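Local coordinates for protein acetylglutamate kinase (PDB 3L86) that probably catalyses the ATP-dependent phosphorylation of N-acetyl-L-glutamate, the second step of arginine biosynthesis from glutamate, at residues K42-A47 with L211-V215; N192-T198 with P248-S252; F55-K60 with K122-V128; V107-L112 with L177-G181. All blocks are in the same frame, centred on the assembly; numbering follows the deposited sequence.

Interaction 1 of 4, residues K42-A47 with L211-V215; sequences KIGGVA and LMTNV. With ADP (adenosine-5'-diphosphate), chain B.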
loop_
_atom_site.group_PDB
_atom_site.type_symbol
_atom_site.label_atom_id
_atom_site.label_comp_id
_atom_site.label_asym_id
_atom_site.label_seq_id
_atom_site.Cartn_x
_atom_site.Cartn_y
_atom_site.Cartn_z
ATOM N N LYS A 42 4.986 -1.242 -1.074
ATOM C CA LYS A 42 3.782 -0.408 -1.171
ATOM C C LYS A 42 4.200 1.022 -1.580
ATOM O O LYS A 42 5.116 1.621 -1.003
ATOM C CB LYS A 42 3.092 -0.423 0.198
ATOM C CG LYS A 42 1.657 0.151 0.293
ATOM C CD LYS A 42 1.532 1.626 -0.076
ATOM C CE LYS A 42 2.015 2.623 0.968
ATOM N NZ LYS A 42 1.028 3.821 0.817
ATOM N N ILE A 43 3.563 1.567 -2.597
ATOM C CA ILE A 43 3.972 2.875 -3.170
ATOM C C ILE A 43 2.810 3.879 -2.973
ATOM O O ILE A 43 1.670 3.621 -3.469
ATOM C CB ILE A 43 4.409 2.728 -4.715
ATOM C CG1 ILE A 43 5.523 1.717 -4.891
ATOM C CG2 ILE A 43 4.943 4.079 -5.325
ATOM C CD1 ILE A 43 5.631 1.109 -6.307
ATOM N N GLY A 44 3.074 5.008 -2.256
ATOM C CA GLY A 44 2.042 6.093 -2.010
ATOM C C GLY A 44 1.645 6.976 -3.201
ATOM O O GLY A 44 2.180 6.834 -4.278
ATOM N N GLY A 45 0.685 7.883 -3.030
ATOM C CA GLY A 45 0.201 8.716 -4.168
ATOM C C GLY A 45 1.289 9.568 -4.833
ATOM O O GLY A 45 1.644 9.365 -6.015
ATOM N N VAL A 46 1.821 10.530 -4.072
ATOM C CA VAL A 46 2.915 11.405 -4.569
ATOM C C VAL A 46 4.147 10.560 -5.033
ATOM O O VAL A 46 4.730 10.768 -6.123
ATOM C CB VAL A 46 3.270 12.482 -3.488
ATOM C CG1 VAL A 46 4.569 13.262 -3.829
ATOM C CG2 VAL A 46 2.083 13.489 -3.295
ATOM N N ALA A 47 4.542 9.606 -4.196
ATOM C CA ALA A 47 5.748 8.806 -4.405
ATOM C C ALA A 47 5.703 8.107 -5.759
ATOM O O ALA A 47 6.752 7.950 -6.419
ATOM C CB ALA A 47 5.877 7.783 -3.273
ATOM N N LEU A 211 7.109 0.614 3.101
ATOM C CA LEU A 211 6.019 1.550 2.938
ATOM C C LEU A 211 6.595 2.889 2.404
ATOM O O LEU A 211 7.032 3.778 3.181
ATOM C CB LEU A 211 5.254 1.756 4.301
ATOM C CG LEU A 211 4.550 0.498 4.869
ATOM C CD1 LEU A 211 4.176 0.638 6.350
ATOM C CD2 LEU A 211 3.297 0.069 4.086
ATOM N N MET A 212 6.600 3.034 1.079
ATOM C CA MET A 212 7.309 4.156 0.458
ATOM C C MET A 212 6.340 5.334 0.284
ATOM O O MET A 212 5.208 5.140 -0.192
ATOM C CB MET A 212 7.882 3.725 -0.922
ATOM C CG MET A 212 9.198 4.447 -1.278
ATOM S SD MET A 212 9.991 3.924 -2.853
ATOM C CE MET A 212 8.858 4.707 -3.979
ATOM N N THR A 213 6.781 6.527 0.700
ATOM C CA THR A 213 5.890 7.640 0.876
ATOM C C THR A 213 6.662 8.938 0.528
ATOM O O THR A 213 7.735 8.881 -0.151
ATOM C CB THR A 213 5.306 7.677 2.341
ATOM O OG1 THR A 213 4.462 8.831 2.515
ATOM C CG2 THR A 213 6.398 7.663 3.433
ATOM N N ASN A 214 6.142 10.098 0.946
ATOM C CA ASN A 214 6.765 11.353 0.528
ATOM C C ASN A 214 7.355 12.167 1.717
ATOM O O ASN A 214 7.391 13.424 1.706
ATOM C CB ASN A 214 5.807 12.170 -0.381
ATOM C CG ASN A 214 4.596 12.701 0.354
ATOM O OD1 ASN A 214 4.175 12.128 1.368
ATOM N ND2 ASN A 214 4.097 13.873 -0.072
ATOM N N VAL A 215 7.799 11.434 2.738
ATOM C CA VAL A 215 8.541 11.977 3.871
ATOM C C VAL A 215 9.696 11.022 4.097
ATOM O O VAL A 215 9.605 9.824 3.736
ATOM C CB VAL A 215 7.627 12.193 5.127
ATOM C CG1 VAL A 215 6.955 10.861 5.575
ATOM C CG2 VAL A 215 8.412 12.786 6.226
HETATM P PB ADP B . 0.913 8.235 1.387
HETATM O O1B ADP B . 0.122 7.161 2.077
HETATM O O2B ADP B . 2.377 7.880 1.096
HETATM O O3B ADP B . 0.227 8.699 0.150
HETATM P PA ADP B . -0.044 10.061 3.541
HETATM O O1A ADP B . -0.253 11.566 3.436
HETATM O O2A ADP B . -1.277 9.207 3.632
HETATM O O3A ADP B . 0.980 9.540 2.353
HETATM O "O5'" ADP B . 0.879 9.883 4.856
HETATM C "C5'" ADP B . 2.161 10.558 4.907
HETATM C "C4'" ADP B . 1.990 11.903 5.672
HETATM O "O4'" ADP B . 1.725 11.749 7.082
HETATM C "C3'" ADP B . 3.225 12.817 5.627
HETATM O "O3'" ADP B . 3.228 13.491 4.374
HETATM C "C2'" ADP B . 2.959 13.811 6.750
HETATM O "O2'" ADP B . 2.222 14.884 6.177
HETATM C "C1'" ADP B . 1.969 13.081 7.656
HETATM N N9 ADP B . 2.528 12.903 9.023
HETATM C C8 ADP B . 1.799 13.101 10.159
HETATM N N7 ADP B . 2.566 12.822 11.247
HETATM C C5 ADP B . 3.796 12.477 10.794
HETATM C C6 ADP B . 5.077 12.112 11.392
HETATM N N6 ADP B . 5.199 11.977 12.739
HETATM N N1 ADP B . 6.122 11.803 10.575
HETATM C C2 ADP B . 6.025 11.884 9.258
HETATM N N3 ADP B . 4.893 12.218 8.639
HETATM C C4 ADP B . 3.764 12.539 9.338
#
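Ile43 and Met212 lie side by side and point the same way from one face of a parallel strand pair, with Ile43 CG2 4.2 Å from Met212 CE. The methionine chain, extended as far as SD, turns at chi3 (74°), which brings CE back over Ile43 and Ala47. From the other face project Lys42 and Leu211, their side chains slanting across each other, with Leu211 CD2 3.9 Å from Lys42 CB. Met212 ties the strands through its backbone N and O: N donates to Lys42 O (2.9 Å), and O accepts from Gly44 N (3.0 Å). Past the strand ends, Val46 crosses Asn214 at about a right angle, its CB 3.8 Å from Asn214 ND2. Thr213 OG1, anti to the backbone N (chi1 178°), gives a 2.7 Å hydrogen bond to ADP O2B, while Gly45 N reaches ADP O3B through a weak one. Lys42, a predicted transition-state stabiliser, enters the same pocket. Adjacent parallel strands ending in loops form the beta-phosphate end of the nucleotide site in this amino acid kinase fold.

Interaction 2 of 4, residues N192-T198 with P248-S252; sequences NADYLAT and PKIES. With NLG (N-acetyl-L-glutamate), chain C; ADP (adenosine-5'-diphosphate), chain B.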
loop_
_atom_site.group_PDB
_atom_site.type_symbol
_atom_site.label_atom_id
_atom_site.label_comp_id
_atom_site.label_asym_id
_atom_site.label_seq_id
_atom_site.Cartn_x
_atom_site.Cartn_y
_atom_site.Cartn_z
ATOM N N ASN A 192 -7.876 1.404 2.498
ATOM C CA ASN A 192 -6.643 2.208 2.772
ATOM C C ASN A 192 -5.407 1.387 2.272
ATOM O O ASN A 192 -5.343 0.185 2.559
ATOM C CB ASN A 192 -6.499 2.455 4.285
ATOM C CG ASN A 192 -5.126 2.998 4.658
ATOM O OD1 ASN A 192 -4.255 2.261 5.136
ATOM N ND2 ASN A 192 -4.918 4.279 4.441
ATOM N N ALA A 193 -4.459 1.994 1.538
ATOM C CA ALA A 193 -3.388 1.164 0.889
ATOM C C ALA A 193 -2.477 0.478 1.875
ATOM O O ALA A 193 -1.967 -0.596 1.578
ATOM C CB ALA A 193 -2.532 1.955 -0.174
ATOM N N ASP A 194 -2.229 1.110 3.025
ATOM C CA ASP A 194 -1.423 0.514 4.114
ATOM C C ASP A 194 -2.046 -0.771 4.693
ATOM O O ASP A 194 -1.335 -1.724 5.005
ATOM C CB ASP A 194 -1.188 1.541 5.260
ATOM C CG ASP A 194 -0.548 2.880 4.734
ATOM O OD1 ASP A 194 0.489 2.831 4.047
ATOM O OD2 ASP A 194 -1.120 3.970 4.958
ATOM N N TYR A 195 -3.361 -0.771 4.858
ATOM C CA TYR A 195 -4.090 -1.948 5.315
ATOM C C TYR A 195 -3.898 -3.100 4.304
ATOM O O TYR A 195 -3.690 -4.284 4.682
ATOM C CB TYR A 195 -5.608 -1.601 5.395
ATOM C CG TYR A 195 -6.084 -0.708 6.588
ATOM C CD1 TYR A 195 -5.202 0.094 7.329
ATOM C CD2 TYR A 195 -7.451 -0.705 6.967
ATOM C CE1 TYR A 195 -5.689 0.910 8.441
ATOM C CE2 TYR A 195 -7.946 0.085 8.040
ATOM C CZ TYR A 195 -7.069 0.889 8.759
ATOM O OH TYR A 195 -7.593 1.628 9.813
ATOM N N LEU A 196 -4.067 -2.793 3.021
ATOM C CA LEU A 196 -3.876 -3.838 1.986
ATOM C C LEU A 196 -2.430 -4.425 1.977
ATOM O O LEU A 196 -2.250 -5.646 1.839
ATOM C CB LEU A 196 -4.225 -3.342 0.574
ATOM C CG LEU A 196 -4.057 -4.455 -0.524
ATOM C CD1 LEU A 196 -4.833 -5.762 -0.123
ATOM C CD2 LEU A 196 -4.526 -4.020 -1.906
ATOM N N ALA A 197 -1.422 -3.550 2.053
ATOM C CA ALA A 197 -0.026 -3.943 2.182
ATOM C C ALA A 197 0.244 -4.907 3.351
ATOM O O ALA A 197 0.990 -5.875 3.153
ATOM C CB ALA A 197 0.845 -2.664 2.360
ATOM N N THR A 198 -0.293 -4.615 4.562
ATOM C CA THR A 198 -0.172 -5.564 5.738
ATOM C C THR A 198 -0.738 -6.960 5.406
ATOM O O THR A 198 -0.123 -7.972 5.671
ATOM C CB THR A 198 -0.954 -5.100 7.063
ATOM O OG1 THR A 198 -0.601 -3.760 7.415
ATOM C CG2 THR A 198 -0.587 -5.999 8.231
ATOM N N PRO A 248 -2.610 5.385 9.918
ATOM C CA PRO A 248 -2.719 4.025 9.304
ATOM C C PRO A 248 -1.367 3.447 8.851
ATOM O O PRO A 248 -1.149 2.231 8.981
ATOM C CB PRO A 248 -3.710 4.237 8.138
ATOM C CG PRO A 248 -3.685 5.782 7.907
ATOM C CD PRO A 248 -3.355 6.424 9.183
ATOM N N LYS A 249 -0.425 4.281 8.362
ATOM C CA LYS A 249 0.943 3.759 7.983
ATOM C C LYS A 249 1.708 3.053 9.117
ATOM O O LYS A 249 2.212 1.932 8.947
ATOM C CB LYS A 249 1.818 4.878 7.320
ATOM C CG LYS A 249 2.911 4.406 6.334
ATOM C CD LYS A 249 3.609 5.623 5.584
ATOM C CE LYS A 249 2.502 6.489 4.958
ATOM N NZ LYS A 249 1.842 5.657 3.800
ATOM N N ILE A 250 1.809 3.699 10.286
ATOM C CA ILE A 250 2.569 3.145 11.406
ATOM C C ILE A 250 1.798 1.997 12.106
ATOM O O ILE A 250 2.438 1.107 12.621
ATOM C CB ILE A 250 2.970 4.221 12.498
ATOM C CG1 ILE A 250 4.082 3.711 13.393
ATOM C CG2 ILE A 250 1.825 4.594 13.415
ATOM C CD1 ILE A 250 5.372 3.650 12.701
ATOM N N GLU A 251 0.468 2.006 12.113
ATOM C CA GLU A 251 -0.308 0.832 12.620
ATOM C C GLU A 251 -0.123 -0.416 11.735
ATOM O O GLU A 251 0.034 -1.558 12.241
ATOM C CB GLU A 251 -1.814 1.143 12.731
ATOM C CG GLU A 251 -2.155 2.103 13.913
ATOM C CD GLU A 251 -3.602 2.536 13.952
ATOM O OE1 GLU A 251 -4.323 2.470 12.950
ATOM O OE2 GLU A 251 -4.041 2.976 15.026
ATOM N N SER A 252 -0.171 -0.224 10.410
ATOM C CA SER A 252 0.124 -1.353 9.478
ATOM C C SER A 252 1.555 -1.915 9.709
ATOM O O SER A 252 1.769 -3.154 9.792
ATOM C CB SER A 252 -0.107 -0.876 8.024
ATOM O OG SER A 252 -1.502 -0.531 7.878
HETATM C CA NLG C . -7.889 5.198 0.815
HETATM C C NLG C . -8.820 5.046 1.877
HETATM O OXT NLG C . -9.043 5.882 2.759
HETATM O O NLG C . -9.488 4.163 2.274
HETATM C CB NLG C . -7.304 4.544 -0.450
HETATM C CG NLG C . -6.051 5.162 -1.198
HETATM C CD NLG C . -4.630 5.383 -0.525
HETATM O OE1 NLG C . -4.421 4.815 0.508
HETATM O OE2 NLG C . -3.743 6.126 -0.976
HETATM C C7 NLG C . -8.033 7.392 -0.005
HETATM C C8 NLG C . -7.381 8.399 -0.147
HETATM O O7 NLG C . -9.175 7.197 -0.344
HETATM N N2 NLG C . -7.537 6.368 0.575
HETATM P PB ADP B . 0.913 8.235 1.387
HETATM O O1B ADP B . 0.122 7.161 2.077
HETATM O O2B ADP B . 2.377 7.880 1.096
HETATM O O3B ADP B . 0.227 8.699 0.150
HETATM P PA ADP B . -0.044 10.061 3.541
HETATM O O1A ADP B . -0.253 11.566 3.436
HETATM O O2A ADP B . -1.277 9.207 3.632
HETATM O O3A ADP B . 0.980 9.540 2.353
HETATM O "O5'" ADP B . 0.879 9.883 4.856
HETATM C "C5'" ADP B . 2.161 10.558 4.907
HETATM C "C4'" ADP B . 1.990 11.903 5.672
HETATM O "O4'" ADP B . 1.725 11.749 7.082
HETATM C "C3'" ADP B . 3.225 12.817 5.627
HETATM O "O3'" ADP B . 3.228 13.491 4.374
HETATM C "C2'" ADP B . 2.959 13.811 6.750
HETATM O "O2'" ADP B . 2.222 14.884 6.177
HETATM C "C1'" ADP B . 1.969 13.081 7.656
HETATM N N9 ADP B . 2.528 12.903 9.023
HETATM C C8 ADP B . 1.799 13.101 10.159
HETATM N N7 ADP B . 2.566 12.822 11.247
HETATM C C5 ADP B . 3.796 12.477 10.794
HETATM C C6 ADP B . 5.077 12.112 11.392
HETATM N N6 ADP B . 5.199 11.977 12.739
HETATM N N1 ADP B . 6.122 11.803 10.575
HETATM C C2 ADP B . 6.025 11.884 9.258
HETATM N N3 ADP B . 4.893 12.218 8.639
HETATM C C4 ADP B . 3.764 12.539 9.338
#
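Lys249 slants across Asp194 on its way to ADP. Its CB lies 3.9 Å from Asp194 OD2, and CG packs 3.7 Å from Asp194 OD1. The chain then bends at chi3 and chi4, bringing CE near ADP O5' and O1B. At the tip, NZ makes a salt bridge to Asp194 OD1 (3.1 Å), met on the syn side and 16° out of the carboxylate plane, and donates to ADP O1B at 2.9 Å. The aspartate thus holds a predicted transition-state stabiliser against the beta-phosphate; its OD1 also makes a long, weak ion pair with Lys42 NZ. Behind this pair, Pro248 CB sits 3.6 Å from Asn192 OD1, the atom that caps the helix by accepting from Tyr195 N. Ala193 N, in the first turn of that helix, donates to OE1 of the side-chain carboxylate of N-acetyl-L-glutamate at 3.0 Å. The helix segments 193-198 and 248-252 run nearly parallel, 11° apart with axes 8.7 Å from each other, and both rest side chains on Leu211 of strand 208-212.

Interaction 3 of 4, residues F55-K60 with K122-V128; sequences FLSQIK and KLRQAGV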
loop_
_atom_site.group_PDB
_atom_site.type_symbol
_atom_site.label_atom_id
_atom_site.label_comp_id
_atom_site.label_asym_id
_atom_site.label_seq_id
_atom_site.Cartn_x
_atom_site.Cartn_y
_atom_site.Cartn_z
ATOM N N PHE A 55 15.478 3.833 -8.092
ATOM C CA PHE A 55 14.302 2.959 -7.783
ATOM C C PHE A 55 14.125 1.941 -8.875
ATOM O O PHE A 55 14.112 0.749 -8.622
ATOM C CB PHE A 55 12.986 3.790 -7.602
ATOM C CG PHE A 55 11.735 2.945 -7.458
ATOM C CD1 PHE A 55 11.242 2.595 -6.203
ATOM C CD2 PHE A 55 11.045 2.514 -8.581
ATOM C CE1 PHE A 55 10.088 1.837 -6.061
ATOM C CE2 PHE A 55 9.904 1.711 -8.443
ATOM C CZ PHE A 55 9.440 1.369 -7.190
ATOM N N LEU A 56 13.951 2.429 -10.109
ATOM C CA LEU A 56 13.770 1.550 -11.259
ATOM C C LEU A 56 14.912 0.482 -11.447
ATOM O O LEU A 56 14.635 -0.689 -11.719
ATOM C CB LEU A 56 13.649 2.429 -12.536
ATOM C CG LEU A 56 12.442 3.400 -12.570
ATOM C CD1 LEU A 56 12.510 4.409 -13.789
ATOM C CD2 LEU A 56 11.107 2.600 -12.550
ATOM N N SER A 57 16.181 0.882 -11.369
ATOM C CA SER A 57 17.302 -0.132 -11.389
ATOM C C SER A 57 17.285 -1.149 -10.244
ATOM O O SER A 57 17.576 -2.355 -10.426
ATOM C CB SER A 57 18.670 0.567 -11.366
ATOM O OG SER A 57 18.811 1.404 -12.515
ATOM N N GLN A 58 16.968 -0.683 -9.041
ATOM C CA GLN A 58 16.933 -1.574 -7.874
ATOM C C GLN A 58 15.860 -2.638 -8.051
ATOM O O GLN A 58 16.096 -3.821 -7.808
ATOM C CB GLN A 58 16.776 -0.778 -6.529
ATOM C CG GLN A 58 16.784 -1.680 -5.250
ATOM C CD GLN A 58 18.096 -2.497 -5.109
ATOM O OE1 GLN A 58 18.187 -3.666 -5.497
ATOM N NE2 GLN A 58 19.111 -1.852 -4.627
ATOM N N ILE A 59 14.664 -2.233 -8.477
ATOM C CA ILE A 59 13.635 -3.233 -8.821
ATOM C C ILE A 59 14.129 -4.247 -9.897
ATOM O O ILE A 59 14.010 -5.475 -9.694
ATOM C CB ILE A 59 12.293 -2.548 -9.272
ATOM C CG1 ILE A 59 11.695 -1.619 -8.182
ATOM C CG2 ILE A 59 11.245 -3.565 -9.656
ATOM C CD1 ILE A 59 11.266 -2.338 -6.839
ATOM N N LYS A 60 14.598 -3.765 -11.057
ATOM C CA LYS A 60 15.051 -4.675 -12.141
ATOM C C LYS A 60 16.146 -5.637 -11.620
ATOM O O LYS A 60 16.126 -6.822 -11.932
ATOM C CB LYS A 60 15.652 -3.899 -13.338
ATOM C CG LYS A 60 15.773 -4.884 -14.565
ATOM C CD LYS A 60 16.294 -4.287 -15.832
ATOM C CE LYS A 60 16.350 -5.434 -16.897
ATOM N NZ LYS A 60 17.761 -6.018 -16.881
ATOM N N LYS A 122 6.055 3.077 -16.561
ATOM C CA LYS A 122 7.443 3.421 -16.145
ATOM C C LYS A 122 8.320 2.181 -15.901
ATOM O O LYS A 122 9.531 2.149 -16.302
ATOM C CB LYS A 122 7.464 4.309 -14.887
ATOM C CG LYS A 122 6.868 5.710 -15.029
ATOM C CD LYS A 122 7.862 6.620 -15.740
ATOM C CE LYS A 122 7.375 8.058 -15.759
ATOM N NZ LYS A 122 6.562 8.358 -16.947
ATOM N N LEU A 123 7.752 1.162 -15.230
ATOM C CA LEU A 123 8.464 -0.108 -14.980
ATOM C C LEU A 123 8.771 -0.888 -16.285
ATOM O O LEU A 123 9.936 -1.349 -16.515
ATOM C CB LEU A 123 7.673 -0.994 -13.995
ATOM C CG LEU A 123 7.636 -0.539 -12.516
ATOM C CD1 LEU A 123 6.518 -1.223 -11.658
ATOM C CD2 LEU A 123 9.007 -0.803 -11.882
ATOM N N ARG A 124 7.754 -1.083 -17.137
ATOM C CA ARG A 124 7.998 -1.737 -18.427
ATOM C C ARG A 124 9.024 -1.002 -19.288
ATOM O O ARG A 124 9.907 -1.626 -19.882
ATOM C CB ARG A 124 6.696 -2.030 -19.179
ATOM C CG ARG A 124 5.884 -3.186 -18.586
ATOM C CD ARG A 124 4.478 -3.347 -19.277
ATOM N NE ARG A 124 3.820 -4.590 -18.865
ATOM C CZ ARG A 124 2.641 -5.011 -19.317
ATOM N NH1 ARG A 124 1.949 -4.310 -20.188
ATOM N NH2 ARG A 124 2.132 -6.137 -18.888
ATOM N N GLN A 125 8.932 0.316 -19.359
ATOM C CA GLN A 125 9.913 1.086 -20.093
ATOM C C GLN A 125 11.312 0.873 -19.527
ATOM O O GLN A 125 12.309 1.010 -20.247
ATOM C CB GLN A 125 9.555 2.590 -20.119
ATOM C CG GLN A 125 8.675 2.936 -21.289
ATOM C CD GLN A 125 7.617 3.976 -21.014
ATOM O OE1 GLN A 125 7.788 4.878 -20.182
ATOM N NE2 GLN A 125 6.494 3.858 -21.724
ATOM N N ALA A 126 11.408 0.519 -18.252
ATOM C CA ALA A 126 12.728 0.282 -17.701
ATOM C C ALA A 126 13.190 -1.171 -17.834
ATOM O O ALA A 126 14.226 -1.513 -17.286
ATOM C CB ALA A 126 12.815 0.766 -16.229
ATOM N N GLY A 127 12.436 -2.033 -18.531
ATOM C CA GLY A 127 12.821 -3.440 -18.670
ATOM C C GLY A 127 12.327 -4.400 -17.584
ATOM O O GLY A 127 12.609 -5.590 -17.637
ATOM N N VAL A 128 11.544 -3.909 -16.618
ATOM C CA VAL A 128 10.878 -4.791 -15.623
ATOM C C VAL A 128 9.631 -5.506 -16.183
ATOM O O VAL A 128 8.771 -4.872 -16.822
ATOM C CB VAL A 128 10.474 -3.986 -14.375
ATOM C CG1 VAL A 128 9.766 -4.884 -13.343
ATOM C CG2 VAL A 128 11.718 -3.350 -13.771
#
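The Phe55 ring carries Ile59 CG1 on one face, 3.8 Å above the plane and offset toward the rim, while Leu56 CD2 lies at its edge in the ring plane. Across the contact, Leu123 CD2 approaches the ring obliquely, 4.4 Å from Phe55 CE2. That same methyl is the meeting point of the helices: it lies 4.1 Å from Leu56 CD2 and 4.2 Å from Ile59 CG2. Leu56 slants across Leu123, and nearer its backbone its CB meets Ala126 CB at 4.1 Å. Ile59 CG2, set anti to the backbone N by chi1 of -59°, also faces both methyls of Val128. Val128 CG2 in turn rests 3.9 Å from Lys60 CA. The lysine's aliphatic chain continues past the turn, with CD 3.8 Å from Ala126 O, before NZ forms a salt bridge with Asp64. No hydrogen bond joins the two segments; the contact is apolar packing. Beneath it, Ile59 and Leu123 reach the central sheet at Leu69 and Ile71 of strand 68-73. Helix 101-125 ends here in a Schellman motif, with Gly127 at C-prime, Val128 N bonded to Leu123 O and Gly127 N to Arg124 O.

Interaction 4 of 4, residues V107-L112 with L177-G181; sequences VSHALL and LASLG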
loop_
_atom_site.group_PDB
_atom_site.type_symbol
_atom_site.label_atom_id
_atom_site.label_comp_id
_atom_site.label_asym_id
_atom_site.label_seq_id
_atom_site.Cartn_x
_atom_site.Cartn_y
_atom_site.Cartn_z
ATOM N N VAL A 107 -13.067 6.914 -7.139
ATOM C CA VAL A 107 -11.939 6.218 -6.472
ATOM C C VAL A 107 -11.273 5.202 -7.439
ATOM O O VAL A 107 -10.039 5.186 -7.592
ATOM C CB VAL A 107 -12.363 5.563 -5.103
ATOM C CG1 VAL A 107 -11.261 4.642 -4.493
ATOM C CG2 VAL A 107 -12.788 6.625 -4.023
ATOM N N SER A 108 -12.076 4.346 -8.074
ATOM C CA SER A 108 -11.506 3.307 -8.940
ATOM C C SER A 108 -10.900 3.895 -10.199
ATOM O O SER A 108 -9.820 3.427 -10.642
ATOM C CB SER A 108 -12.536 2.198 -9.275
ATOM O OG SER A 108 -13.600 2.748 -9.995
ATOM N N HIS A 109 -11.520 4.942 -10.761
ATOM C CA HIS A 109 -10.901 5.651 -11.911
ATOM C C HIS A 109 -9.521 6.275 -11.559
ATOM O O HIS A 109 -8.551 6.108 -12.282
ATOM C CB HIS A 109 -11.814 6.780 -12.441
ATOM C CG HIS A 109 -11.148 7.675 -13.437
ATOM N ND1 HIS A 109 -10.511 7.190 -14.574
ATOM C CD2 HIS A 109 -11.035 9.026 -13.486
ATOM C CE1 HIS A 109 -10.004 8.213 -15.251
ATOM N NE2 HIS A 109 -10.319 9.336 -14.623
ATOM N N ALA A 110 -9.413 6.995 -10.445
ATOM C CA ALA A 110 -8.094 7.565 -10.118
ATOM C C ALA A 110 -7.026 6.453 -9.858
ATOM O O ALA A 110 -5.862 6.530 -10.308
ATOM C CB ALA A 110 -8.226 8.519 -8.906
ATOM N N LEU A 111 -7.399 5.431 -9.096
ATOM C CA LEU A 111 -6.435 4.366 -8.757
ATOM C C LEU A 111 -5.978 3.541 -9.990
ATOM O O LEU A 111 -4.763 3.354 -10.186
ATOM C CB LEU A 111 -7.021 3.436 -7.683
ATOM C CG LEU A 111 -7.174 3.993 -6.254
ATOM C CD1 LEU A 111 -7.821 2.926 -5.351
ATOM C CD2 LEU A 111 -5.825 4.427 -5.724
ATOM N N LEU A 112 -6.920 3.048 -10.809
ATOM C CA LEU A 112 -6.584 2.226 -11.976
ATOM C C LEU A 112 -6.026 3.028 -13.160
ATOM O O LEU A 112 -5.019 2.632 -13.763
ATOM C CB LEU A 112 -7.771 1.348 -12.442
ATOM C CG LEU A 112 -8.280 0.350 -11.364
ATOM C CD1 LEU A 112 -9.614 -0.262 -11.808
ATOM C CD2 LEU A 112 -7.243 -0.742 -10.992
ATOM N N LEU A 177 -0.966 -4.271 -7.695
ATOM C CA LEU A 177 -2.309 -4.204 -7.068
ATOM C C LEU A 177 -2.713 -2.862 -6.507
ATOM O O LEU A 177 -2.165 -2.388 -5.503
ATOM C CB LEU A 177 -2.365 -5.116 -5.870
ATOM C CG LEU A 177 -2.897 -6.496 -5.839
ATOM C CD1 LEU A 177 -2.126 -7.337 -6.866
ATOM C CD2 LEU A 177 -2.730 -7.072 -4.399
ATOM N N ALA A 178 -3.754 -2.289 -7.078
ATOM C CA ALA A 178 -4.398 -1.084 -6.501
ATOM C C ALA A 178 -5.113 -1.390 -5.174
ATOM O O ALA A 178 -5.506 -2.544 -4.952
ATOM C CB ALA A 178 -5.414 -0.514 -7.500
ATOM N N SER A 179 -5.355 -0.346 -4.345
ATOM C CA SER A 179 -5.974 -0.581 -3.041
ATOM C C SER A 179 -7.512 -0.667 -3.118
ATOM O O SER A 179 -8.214 0.337 -2.784
ATOM C CB SER A 179 -5.558 0.473 -2.015
ATOM O OG SER A 179 -5.820 1.803 -2.475
ATOM N N LEU A 180 -7.988 -1.826 -3.590
ATOM C CA LEU A 180 -9.418 -2.138 -3.849
ATOM C C LEU A 180 -9.660 -3.603 -3.476
ATOM O O LEU A 180 -8.774 -4.457 -3.659
ATOM C CB LEU A 180 -9.784 -1.941 -5.348
ATOM C CG LEU A 180 -9.721 -0.476 -5.932
ATOM C CD1 LEU A 180 -9.822 -0.488 -7.466
ATOM C CD2 LEU A 180 -10.795 0.525 -5.338
ATOM N N GLY A 181 -10.829 -3.897 -2.918
ATOM C CA GLY A 181 -11.213 -5.277 -2.669
ATOM C C GLY A 181 -12.722 -5.500 -2.953
ATOM O O GLY A 181 -13.458 -4.566 -3.323
#
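Leu180 N donates to Ala178 O at 2.9 Å, closing an inverse gamma turn centred on Ser179 that interrupts strand 174-182. Helix 101-125 packs against this kink, a helix-on-sheet layer of the alpha/beta amino acid kinase fold. On either side of the turn, Ala178 and Leu180 both point toward the helix. Leu111 enters between them: its CB lies 4.3 Å from Ala178 CB, and its CD1 touches Leu180 CD2 at 3.8 Å. Its CG is anti to the carbonyl carbon (chi1 -71°), an orientation that carries CD1 on to Ser179. Leu112 meets the same two strand residues, CD2 reaching Ala178 CB at 3.9 Å and CG approaching Leu180 CD1. Val107, one turn before Leu111, adds CG1 against Leu180 CD2 and also touches Asn190, a residue of the substrate pocket. Ser108 turns its hydroxyl to Met104 O within its own helix. Ser179 belongs to the N-acetyl-L-glutamate pocket, and the apolar layer lies behind it: Leu111 CD1 is 3.7 Å from both Ser179 O and Ser179 OG.

From the N terminus, strand 38-43 opens the loop that interaction 1 closes at strand 208-212, and interactions 3 and 4 are nested inside it. Interaction 3 opens on helix 53-64 and closes at the end of helix 101-125; interaction 4 opens earlier on that same helix, so the two cross. Interaction 4 closes at strand 174-182 before interaction 2 opens at 192-198. Interaction 2 crosses interaction 1, since residues 211-215 fall between its halves. Phe55 joins interaction 3 to interaction 1 through Met212 and Ile43. Ala193 and Leu196 pack on the 177-181 segment, linking interactions 2 and 4 beside the substrate, while interactions 1 and 2 both touch ADP.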